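Local coordinates for Steely1 (Dictyostelium discoideum, PDB 2H84), which is a hybrid type I/type III polyketide synthase whose C-terminal type III domain, the part described here, makes acylpyrones in vitro by iterative extension and cyclization, at residues Leu226-Pro238 / Ala271-Thr284. Numbering follows the deposited sequence.
Sequences LYEVMCSINRSFP and AFVDTLLDKAKLQT
Phe-272 stands between Arg-235 and Ile-233. Its CG lies anti to the backbone N (chi1 -178°), which carries the ring up to the strand, where CE2 meets Arg-235 CB at 3.4 Å. Over one ring face sits Ile-233 CD1, 4.2 Å from the centroid, in a CH-pi contact; Phe-365 meets the same ring edge-to-face. The ring's edge is set against the guanidinium face of Arg-235, the planes 80° apart: CE2 lies over that face, and Arg-235 NE lies in plane at the ring's edge. One turn further along the helix, Thr-275 OG1 accepts a hydrogen bond from Arg-235 NH1 (3.2 Å), close to the guanidinium plane. NH2 also bonds this hydroxyl, though its position is less certain, and NH1 is shared with Asp-146 of the second subunit in a salt bridge. A leucine in place of Arg-235 would probably leave that aspartate without its charge partner across the dimer interface and Thr-275 OG1 without the NH1 donor. Segment 271-280, part of helix 261-280, packs on the mixed sheet of the thiolase fold, over strand 227-236 (143°, axes 8.3 Å apart) and the neighbouring C-terminal-half strands 364-372 and 353-360. Leu-276 CB takes Ile-233 CD1 at 3.7 Å, while its CD1 reaches Cys-231 SG. The bent chain of Lys-279 lays CE against Ile-233 CG2 (3.5 Å), and its CB touches Cys-231 SG. Ala-280 CB adds a looser contact to that sulfur at 4.3 Å. Further along, Gln-283 slides alongside Met-230, where a classic beta bulge places Met-230 and Cys-231 opposite Phe-369, and Met-230 CE ends 4.0 Å from Thr-284 CG2.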
loop_
_atom_site.group_PDB
_atom_site.type_symbol
_atom_site.label_atom_id
_atom_site.label_comp_id
_atom_site.label_asym_id
_atom_site.label_seq_id
_atom_site.Cartn_x
_atom_site.Cartn_y
_atom_site.Cartn_z
ATOM N N LEU A 226 8.223 19.696 15.598
ATOM C CA LEU A 226 6.971 20.403 15.356
ATOM C C LEU A 226 5.822 19.860 16.203
ATOM O O LEU A 226 5.068 20.632 16.796
ATOM C CB LEU A 226 6.610 20.325 13.869
ATOM C CG LEU A 226 7.578 21.025 12.913
ATOM C CD1 LEU A 226 7.264 20.653 11.468
ATOM C CD2 LEU A 226 7.481 22.519 13.114
ATOM N N TYR A 227 5.683 18.537 16.257
ATOM C CA TYR A 227 4.620 17.907 17.035
ATOM C C TYR A 227 5.152 16.655 17.690
ATOM O O TYR A 227 5.960 15.938 17.100
ATOM C CB TYR A 227 3.438 17.478 16.156
ATOM C CG TYR A 227 2.685 18.591 15.475
ATOM C CD1 TYR A 227 3.066 19.053 14.213
ATOM C CD2 TYR A 227 1.568 19.172 16.080
ATOM C CE1 TYR A 227 2.348 20.063 13.572
ATOM C CE2 TYR A 227 0.842 20.182 15.448
ATOM C CZ TYR A 227 1.232 20.619 14.198
ATOM O OH TYR A 227 0.480 21.586 13.576
ATOM N N GLU A 228 4.702 16.387 18.910
ATOM C CA GLU A 228 5.126 15.175 19.588
ATOM C C GLU A 228 3.969 14.200 19.484
ATOM O O GLU A 228 2.949 14.373 20.143
ATOM C CB GLU A 228 5.430 15.422 21.062
ATOM C CG GLU A 228 6.002 14.187 21.736
ATOM C CD GLU A 228 6.146 14.334 23.240
ATOM O OE1 GLU A 228 6.421 15.467 23.710
ATOM O OE2 GLU A 228 5.999 13.308 23.949
ATOM N N VAL A 229 4.116 13.185 18.646
ATOM C CA VAL A 229 3.057 12.207 18.495
ATOM C C VAL A 229 3.095 11.200 19.646
ATOM O O VAL A 229 3.833 10.223 19.629
ATOM C CB VAL A 229 3.143 11.541 17.097
ATOM C CG1 VAL A 229 4.458 11.147 16.786
ATOM C CG2 VAL A 229 2.409 10.363 17.061
ATOM N N MET A 230 2.276 11.474 20.653
ATOM C CA MET A 230 2.214 10.655 21.847
ATOM C C MET A 230 1.598 9.293 21.604
ATOM O O MET A 230 2.125 8.276 22.049
ATOM C CB MET A 230 1.452 11.415 22.914
ATOM C CG MET A 230 2.058 12.788 23.156
ATOM S SD MET A 230 1.071 13.789 24.245
ATOM C CE MET A 230 1.051 12.813 25.715
ATOM N N CYS A 231 0.474 9.265 20.907
ATOM C CA CYS A 231 -0.165 7.997 20.589
ATOM C C CYS A 231 -1.196 8.197 19.493
ATOM O O CYS A 231 -1.640 9.320 19.233
ATOM C CB CYS A 231 -0.813 7.376 21.833
ATOM S SG CYS A 231 -2.160 8.309 22.519
ATOM N N SER A 232 -1.552 7.109 18.825
ATOM C CA SER A 232 -2.535 7.172 17.753
ATOM C C SER A 232 -3.212 5.828 17.634
ATOM O O SER A 232 -2.592 4.797 17.873
ATOM C CB SER A 232 -1.858 7.543 16.438
ATOM O OG SER A 232 -0.701 6.758 16.239
ATOM N N ILE A 233 -4.490 5.848 17.268
ATOM C CA ILE A 233 -5.280 4.621 17.148
ATOM C C ILE A 233 -6.135 4.610 15.891
ATOM O O ILE A 233 -6.111 5.562 15.111
ATOM C CB ILE A 233 -6.261 4.471 18.338
ATOM C CG1 ILE A 233 -7.148 5.725 18.419
ATOM C CG2 ILE A 233 -5.496 4.270 19.646
ATOM C CD1 ILE A 233 -8.267 5.643 19.422
ATOM N N ASN A 234 -6.877 3.521 15.698
ATOM C CA ASN A 234 -7.793 3.409 14.566
ATOM C C ASN A 234 -8.938 2.480 14.923
ATOM O O ASN A 234 -8.796 1.592 15.764
ATOM C CB ASN A 234 -7.087 2.945 13.269
ATOM C CG ASN A 234 -6.629 1.493 13.303
ATOM O OD1 ASN A 234 -6.102 0.990 12.317
ATOM N ND2 ASN A 234 -6.822 0.820 14.430
ATOM N N ARG A 235 -10.086 2.697 14.298
ATOM C CA ARG A 235 -11.258 1.878 14.585
ATOM C C ARG A 235 -11.919 1.437 13.290
ATOM O O ARG A 235 -11.900 2.165 12.294
ATOM C CB ARG A 235 -12.268 2.684 15.420
ATOM C CG ARG A 235 -13.495 1.903 15.907
ATOM C CD ARG A 235 -13.419 1.653 17.404
ATOM N NE ARG A 235 -13.697 2.857 18.177
ATOM C CZ ARG A 235 -13.341 3.035 19.445
ATOM N NH1 ARG A 235 -12.676 2.094 20.100
ATOM N NH2 ARG A 235 -13.675 4.152 20.070
ATOM N N SER A 236 -12.503 0.243 13.305
ATOM C CA SER A 236 -13.200 -0.263 12.136
ATOM C C SER A 236 -14.660 -0.479 12.515
ATOM O O SER A 236 -14.964 -0.829 13.660
ATOM C CB SER A 236 -12.589 -1.578 11.664
ATOM O OG SER A 236 -12.854 -2.619 12.577
ATOM N N PHE A 237 -15.564 -0.247 11.567
ATOM C CA PHE A 237 -16.987 -0.433 11.827
ATOM C C PHE A 237 -17.613 -1.463 10.881
ATOM O O PHE A 237 -17.656 -1.279 9.661
ATOM C CB PHE A 237 -17.745 0.897 11.711
ATOM C CG PHE A 237 -17.239 1.970 12.642
ATOM C CD1 PHE A 237 -16.171 2.784 12.268
ATOM C CD2 PHE A 237 -17.826 2.157 13.899
ATOM C CE1 PHE A 237 -15.683 3.751 13.136
ATOM C CE2 PHE A 237 -17.347 3.116 14.770
ATOM C CZ PHE A 237 -16.279 3.921 14.389
ATOM N N PRO A 238 -18.108 -2.571 11.441
ATOM C CA PRO A 238 -18.734 -3.636 10.654
ATOM C C PRO A 238 -19.976 -3.198 9.895
ATOM O O PRO A 238 -20.594 -2.193 10.228
ATOM C CB PRO A 238 -19.057 -4.691 11.704
ATOM C CG PRO A 238 -17.978 -4.500 12.701
ATOM C CD PRO A 238 -17.912 -3.004 12.832
ATOM N N ALA A 271 -17.174 8.299 21.331
ATOM C CA ALA A 271 -16.655 7.080 21.927
ATOM C C ALA A 271 -15.229 6.845 21.461
ATOM O O ALA A 271 -14.381 6.387 22.230
ATOM C CB ALA A 271 -17.514 5.910 21.542
ATOM N N PHE A 272 -14.978 7.156 20.191
ATOM C CA PHE A 272 -13.657 6.997 19.599
ATOM C C PHE A 272 -12.647 7.956 20.233
ATOM O O PHE A 272 -11.574 7.528 20.659
ATOM C CB PHE A 272 -13.729 7.227 18.086
ATOM C CG PHE A 272 -12.418 7.026 17.385
ATOM C CD1 PHE A 272 -11.688 8.113 16.930
ATOM C CD2 PHE A 272 -11.927 5.743 17.156
ATOM C CE1 PHE A 272 -10.478 7.928 16.277
ATOM C CE2 PHE A 272 -10.717 5.548 16.505
ATOM C CZ PHE A 272 -9.997 6.640 16.055
ATOM N N VAL A 273 -12.994 9.243 20.300
ATOM C CA VAL A 273 -12.115 10.245 20.896
ATOM C C VAL A 273 -11.845 9.898 22.350
ATOM O O VAL A 273 -10.835 10.317 22.915
ATOM C CB VAL A 273 -12.729 11.649 20.867
ATOM C CG1 VAL A 273 -11.724 12.642 21.407
ATOM C CG2 VAL A 273 -13.146 12.019 19.450
ATOM N N ASP A 274 -12.757 9.141 22.954
ATOM C CA ASP A 274 -12.600 8.720 24.337
ATOM C C ASP A 274 -11.541 7.637 24.429
ATOM O O ASP A 274 -10.719 7.649 25.341
ATOM C CB ASP A 274 -13.918 8.193 24.913
ATOM C CG ASP A 274 -14.808 9.303 25.433
ATOM O OD1 ASP A 274 -14.335 10.455 25.520
ATOM O OD2 ASP A 274 -15.975 9.028 25.766
ATOM N N THR A 275 -11.550 6.707 23.482
ATOM C CA THR A 275 -10.563 5.644 23.496
ATOM C C THR A 275 -9.171 6.223 23.292
ATOM O O THR A 275 -8.208 5.727 23.866
ATOM C CB THR A 275 -10.841 4.606 22.410
ATOM O OG1 THR A 275 -12.125 4.016 22.636
ATOM C CG2 THR A 275 -9.782 3.521 22.427
ATOM N N LEU A 276 -9.070 7.272 22.479
ATOM C CA LEU A 276 -7.790 7.930 22.216
ATOM C C LEU A 276 -7.284 8.671 23.458
ATOM O O LEU A 276 -6.092 8.607 23.792
ATOM C CB LEU A 276 -7.923 8.930 21.066
ATOM C CG LEU A 276 -6.661 9.748 20.759
ATOM C CD1 LEU A 276 -5.568 8.826 20.269
ATOM C CD2 LEU A 276 -6.954 10.802 19.706
ATOM N N LEU A 277 -8.193 9.374 24.133
ATOM C CA LEU A 277 -7.844 10.130 25.338
ATOM C C LEU A 277 -7.329 9.281 26.495
ATOM O O LEU A 277 -6.455 9.718 27.242
ATOM C CB LEU A 277 -9.033 10.956 25.832
ATOM C CG LEU A 277 -9.228 12.335 25.203
ATOM C CD1 LEU A 277 -9.861 13.205 26.117
ATOM C CD2 LEU A 277 -8.012 13.003 24.999
ATOM N N ASP A 278 -7.875 8.079 26.648
ATOM C CA ASP A 278 -7.451 7.182 27.721
ATOM C C ASP A 278 -6.027 6.694 27.496
ATOM O O ASP A 278 -5.283 6.449 28.450
ATOM C CB ASP A 278 -8.393 5.981 27.815
ATOM C CG ASP A 278 -9.813 6.383 28.165
ATOM O OD1 ASP A 278 -10.677 5.487 28.293
ATOM O OD2 ASP A 278 -10.063 7.602 28.311
ATOM N N LYS A 279 -5.662 6.544 26.225
ATOM C CA LYS A 279 -4.327 6.106 25.858
ATOM C C LYS A 279 -3.363 7.242 26.131
ATOM O O LYS A 279 -2.221 7.029 26.543
ATOM C CB LYS A 279 -4.270 5.737 24.377
ATOM C CG LYS A 279 -3.945 4.277 24.163
ATOM C CD LYS A 279 -2.661 4.039 23.391
ATOM C CE LYS A 279 -2.863 4.044 21.909
ATOM N NZ LYS A 279 -1.844 3.277 21.145
ATOM N N ALA A 280 -3.836 8.458 25.905
ATOM C CA ALA A 280 -3.017 9.628 26.123
ATOM C C ALA A 280 -2.758 9.795 27.609
ATOM O O ALA A 280 -1.627 10.048 28.020
ATOM C CB ALA A 280 -3.713 10.858 25.563
ATOM N N LYS A 281 -3.810 9.628 28.413
ATOM C CA LYS A 281 -3.715 9.780 29.867
ATOM C C LYS A 281 -2.748 8.795 30.513
ATOM O O LYS A 281 -2.470 8.883 31.707
ATOM C CB LYS A 281 -5.104 9.654 30.501
ATOM C CG LYS A 281 -6.026 10.823 30.181
ATOM C CD LYS A 281 -7.493 10.449 30.354
ATOM C CE LYS A 281 -8.410 11.490 29.717
ATOM N NZ LYS A 281 -9.792 10.964 29.528
ATOM N N LEU A 282 -2.234 7.863 29.720
ATOM C CA LEU A 282 -1.281 6.889 30.221
ATOM C C LEU A 282 0.096 7.525 30.312
ATOM O O LEU A 282 1.020 6.951 30.884
ATOM C CB LEU A 282 -1.210 5.683 29.294
ATOM C CG LEU A 282 -2.336 4.658 29.340
ATOM C CD1 LEU A 282 -2.031 3.547 28.357
ATOM C CD2 LEU A 282 -2.456 4.096 30.737
ATOM N N GLN A 283 0.232 8.714 29.736
ATOM C CA GLN A 283 1.505 9.426 29.750
ATOM C C GLN A 283 1.318 10.751 30.469
ATOM O O GLN A 283 2.005 11.042 31.444
ATOM C CB GLN A 283 1.985 9.664 28.316
ATOM C CG GLN A 283 1.897 8.418 27.440
ATOM C CD GLN A 283 2.170 8.694 25.977
ATOM O OE1 GLN A 283 1.891 7.856 25.121
ATOM N NE2 GLN A 283 2.723 9.868 25.683
ATOM N N THR A 284 0.377 11.551 29.988
ATOM C CA THR A 284 0.101 12.837 30.607
ATOM C C THR A 284 -0.937 12.673 31.699
ATOM O O THR A 284 -2.105 12.989 31.498
ATOM C CB THR A 284 -0.441 13.846 29.584
ATOM O OG1 THR A 284 -0.997 14.986 30.259
ATOM C CG2 THR A 284 -1.490 13.195 28.749
#